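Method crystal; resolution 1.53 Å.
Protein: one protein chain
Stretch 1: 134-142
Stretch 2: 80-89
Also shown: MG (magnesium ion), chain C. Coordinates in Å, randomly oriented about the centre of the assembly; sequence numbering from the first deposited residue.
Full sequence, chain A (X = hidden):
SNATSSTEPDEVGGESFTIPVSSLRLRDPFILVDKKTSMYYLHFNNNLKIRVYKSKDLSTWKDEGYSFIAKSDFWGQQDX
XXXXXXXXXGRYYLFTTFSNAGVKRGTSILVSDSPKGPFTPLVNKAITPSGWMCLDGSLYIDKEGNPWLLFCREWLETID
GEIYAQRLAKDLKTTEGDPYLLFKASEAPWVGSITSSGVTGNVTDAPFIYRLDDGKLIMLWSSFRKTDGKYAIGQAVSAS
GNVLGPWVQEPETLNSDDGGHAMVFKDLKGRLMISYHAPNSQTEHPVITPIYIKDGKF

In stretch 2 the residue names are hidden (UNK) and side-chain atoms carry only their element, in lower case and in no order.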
# COMPACT_ATOMS: atom_id res chain seq x y z
N CYS A 134 12.37 5.49 3.32
CA CYS A 134 11.47 4.52 2.68
C CYS A 134 10.02 4.72 3.07
O CYS A 134 9.70 5.26 4.14
CB CYS A 134 11.86 3.09 3.04
SG CYS A 134 13.54 2.63 2.62
N LEU A 135 9.12 4.28 2.20
CA LEU A 135 7.70 4.39 2.47
C LEU A 135 6.89 3.33 1.76
O LEU A 135 7.40 2.62 0.88
CB LEU A 135 7.17 5.79 2.13
CG LEU A 135 7.44 6.44 0.77
CD1 LEU A 135 6.54 5.89 -0.33
CD2 LEU A 135 7.25 7.94 0.88
N ASP A 136 5.62 3.23 2.16
CA ASP A 136 4.64 2.38 1.50
C ASP A 136 5.00 0.90 1.53
O ASP A 136 4.72 0.18 0.58
CB ASP A 136 4.37 2.85 0.05
CG ASP A 136 3.62 4.18 -0.02
OD1 ASP A 136 3.23 4.72 1.04
OD2 ASP A 136 3.42 4.68 -1.14
N GLY A 137 5.63 0.45 2.62
CA GLY A 137 5.91 -0.97 2.77
C GLY A 137 4.64 -1.80 2.77
O GLY A 137 3.71 -1.55 3.55
N SER A 138 4.61 -2.80 1.89
CA SER A 138 3.45 -3.67 1.77
C SER A 138 3.85 -5.14 1.87
O SER A 138 5.04 -5.47 1.86
CB SER A 138 2.73 -3.42 0.44
OG SER A 138 3.52 -3.81 -0.66
N LEU A 139 2.85 -6.01 1.98
CA LEU A 139 3.09 -7.44 2.17
C LEU A 139 2.54 -8.20 0.98
O LEU A 139 1.40 -8.00 0.56
CB LEU A 139 2.40 -7.91 3.46
CG LEU A 139 2.52 -9.38 3.83
CD1 LEU A 139 3.94 -9.73 4.20
CD2 LEU A 139 1.58 -9.71 4.98
N TYR A 140 3.38 -9.05 0.41
CA TYR A 140 2.97 -10.01 -0.61
C TYR A 140 3.26 -11.42 -0.09
O TYR A 140 4.36 -11.70 0.37
CB TYR A 140 3.70 -9.77 -1.94
CG TYR A 140 3.50 -10.90 -2.92
CD1 TYR A 140 2.24 -11.15 -3.47
CD2 TYR A 140 4.54 -11.75 -3.28
CE1 TYR A 140 2.03 -12.20 -4.34
CE2 TYR A 140 4.34 -12.81 -4.16
CZ TYR A 140 3.09 -13.03 -4.69
OH TYR A 140 2.88 -14.07 -5.55
N ILE A 141 2.26 -12.30 -0.17
CA ILE A 141 2.44 -13.70 0.21
C ILE A 141 2.58 -14.52 -1.06
O ILE A 141 1.67 -14.56 -1.90
CB ILE A 141 1.25 -14.23 1.05
CG1 ILE A 141 1.03 -13.35 2.28
CG2 ILE A 141 1.47 -15.71 1.41
CD1 ILE A 141 2.23 -13.29 3.25
N ASP A 142 3.73 -15.17 -1.21
CA ASP A 142 4.01 -15.87 -2.46
C ASP A 142 3.30 -17.23 -2.55
O ASP A 142 2.56 -17.61 -1.64
CB ASP A 142 5.52 -15.94 -2.75
CG ASP A 142 6.28 -16.88 -1.82
OD1 ASP A 142 5.68 -17.81 -1.25
OD2 ASP A 142 7.52 -16.70 -1.69
N UNK A 80 2.45 8.81 9.96
CA UNK A 80 1.32 7.86 10.01
C UNK A 80 0.71 7.65 8.62
O UNK A 80 -0.51 7.56 8.47
c UNK A 80 -0.15 7.29 13.25
c UNK A 80 0.22 8.32 10.99
c UNK A 80 1.22 7.84 15.14
c UNK A 80 0.57 8.16 12.45
c UNK A 80 1.63 8.86 13.00
c UNK A 80 1.97 8.71 14.35
c UNK A 80 0.17 7.13 14.60
N UNK A 81 1.56 7.57 7.60
CA UNK A 81 1.09 7.54 6.22
C UNK A 81 0.67 6.17 5.75
O UNK A 81 1.33 5.16 6.04
c UNK A 81 3.62 10.14 4.75
n UNK A 81 2.47 11.65 5.95
c UNK A 81 4.50 12.43 4.69
c UNK A 81 1.85 10.44 6.10
c UNK A 81 5.51 11.98 3.87
c UNK A 81 2.18 8.04 5.26
c UNK A 81 4.65 9.71 3.91
c UNK A 81 5.58 10.63 3.48
c UNK A 81 3.57 11.50 5.13
c UNK A 81 2.52 9.48 5.38
N UNK A 82 -0.44 6.15 5.00
CA UNK A 82 -0.83 5.02 4.17
C UNK A 82 -0.82 3.65 4.85
O UNK A 82 -0.06 2.77 4.47
c UNK A 82 0.02 5.01 2.89
N UNK A 83 -1.68 3.46 5.84
CA UNK A 83 -1.75 2.14 6.47
C UNK A 83 -2.30 1.05 5.52
O UNK A 83 -3.20 1.31 4.71
c UNK A 83 -3.55 3.57 7.21
c UNK A 83 -2.62 4.43 6.43
c UNK A 83 -2.72 2.37 7.63
N UNK A 84 -1.73 -0.15 5.65
CA UNK A 84 -2.27 -1.38 5.07
C UNK A 84 -2.50 -2.31 6.25
O UNK A 84 -1.74 -2.26 7.23
o UNK A 84 -0.20 -2.02 2.09
c UNK A 84 -0.96 -1.40 2.86
o UNK A 84 -1.46 -0.28 2.59
c UNK A 84 -1.24 -2.09 4.19
N UNK A 85 -3.49 -3.19 6.18
CA UNK A 85 -3.66 -4.20 7.23
C UNK A 85 -3.85 -5.58 6.62
O UNK A 85 -4.70 -5.76 5.74
c UNK A 85 -4.59 -2.54 8.88
c UNK A 85 -5.02 -4.97 9.23
c UNK A 85 -4.84 -3.87 8.19
N UNK A 86 -3.07 -6.54 7.09
CA UNK A 86 -3.08 -7.89 6.56
C UNK A 86 -3.44 -8.90 7.63
O UNK A 86 -2.96 -8.82 8.76
c UNK A 86 -0.01 -5.30 4.33
c UNK A 86 -0.35 -5.52 3.00
c UNK A 86 -0.45 -6.18 5.30
o UNK A 86 0.08 -4.64 2.02
c UNK A 86 -1.11 -6.60 2.64
c UNK A 86 -1.55 -7.48 3.62
c UNK A 86 -1.70 -8.25 6.01
c UNK A 86 -1.22 -7.29 4.96
N UNK A 87 -4.25 -9.89 7.25
CA UNK A 87 -4.42 -11.05 8.11
C UNK A 87 -3.31 -12.03 7.76
O UNK A 87 -3.08 -12.34 6.59
c UNK A 87 -6.19 -12.74 8.94
c UNK A 87 -5.56 -14.12 8.76
o UNK A 87 -5.54 -14.89 9.74
c UNK A 87 -5.78 -11.71 7.88
o UNK A 87 -5.08 -14.44 7.64
N UNK A 88 -2.61 -12.51 8.78
CA UNK A 88 -1.49 -13.41 8.56
C UNK A 88 -1.35 -14.39 9.71
O UNK A 88 -1.08 -13.99 10.85
c UNK A 88 2.59 -14.68 6.82
o UNK A 88 4.59 -15.60 7.79
c UNK A 88 3.42 -14.88 7.91
c UNK A 88 1.92 -13.63 9.28
c UNK A 88 1.06 -13.41 8.21
c UNK A 88 3.08 -14.35 9.14
c UNK A 88 1.42 -13.95 6.97
c UNK A 88 -0.20 -12.60 8.37
N UNK A 89 -1.55 -15.67 9.41
CA UNK A 89 -1.45 -16.74 10.40
C UNK A 89 -2.23 -16.46 11.69
O UNK A 89 -1.74 -16.70 12.79
c UNK A 89 0.02 -17.06 10.70
c UNK A 89 2.10 -18.12 9.72
o UNK A 89 2.72 -17.88 10.79
o UNK A 89 2.50 -18.94 8.87
c UNK A 89 0.82 -17.36 9.44
MG MG C . -1.17 1.09 0.99
O HOH W 1 0.54 1.77 2.04
O HOH W 2 -2.56 2.21 2.10
O HOH W 3 0.14 -0.29 0.10
O HOH W 4 -2.60 0.22 -0.32

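The two segments are strands running side by side in nearly the same direction, 13° apart, with axes that approach to 7.4 Å. Position 80 carries seven side-chain carbons, one leading to a six-membered ring with no heteroatom, and none comes near stretch 1; this is Phe80. At position 81 a single carbon precedes fused five- and six-membered rings that hold eight carbons and one nitrogen, and a carbon of the six-membered ring lies against Leu135. Only tryptophan has this indole, so the residue is Trp81. Leu135 CD2 sits at the ring edge, near its plane, 4.1 Å from Trp81 CZ3.

Position 82 has one side-chain carbon and nothing beyond it. That methyl group points toward stretch 1 and packs against the carboxylate of Asp136, and the residue is Ala82, with CB 3.7 Å from Asp136 OD1. At position 83 three carbons close a ring onto the backbone nitrogen, which defines Pro83; its CA-to-CB bond points away from stretch 1.

Position 84 shows two carbons, the second bearing two oxygens. One oxygen lies beside the magnesium ion and the other faces Ser138. Two oxygens on the second carbon make a carboxylate, where an amide would carry one oxygen and one nitrogen, so the residue is Asp84; one oxygen on the metal and the other accepting a hydrogen bond from water 3 suit that charge. Its OD1 binds MG at 2.1 Å, while OD2 lies 3.6 Å from Ser138 CB. Position 85 has three carbons, one carrying the other two, and makes no contact with stretch 1: Val85.

At position 86 one carbon leads to a six-carbon ring bearing one oxygen. The ring lies beneath Leu139 and its oxygen reaches the backbone nitrogen of that residue, so this is Tyr86. Leu139 N donates a hydrogen bond to Tyr86 OH at 3.1 Å, nearly straight at 168°. Leu139 CB stands 3.6 Å from the Tyr86 ring centroid and only 8° off the ring normal, a CH-pi contact over one face. The same hydroxyl donates a weak hydrogen bond within its own strand, Tyr86 OH to Asp84 OD2, 2.6 Å.

Position 87 holds three carbons, the last with two oxygens, and its CA-to-CB bond points away: Glu87. Position 88 repeats the ring of six carbons with one oxygen, and Ile141 packs against it. This is Tyr88, whose CE1 is 3.8 Å from Ile141 CD1. Position 89, again three carbons ending in two oxygens, is out of reach of stretch 1 and is Glu89.

The contact buries 385 Å² and centres on Leu139 and Tyr86. One hydrogen bond joins the strands directly, and the hydroxyl that accepts it passes a weak bond on to Asp84, the metal ligand. Apolar packing at Leu135 and Ile141 extends the contact along the strands. Waters 1 and 2, both on the ion, donate to Ala82 O and Pro83 O, tying the backbone to the magnesium site.

Stretch 2, residues 80-89: FWAPDVYEYE
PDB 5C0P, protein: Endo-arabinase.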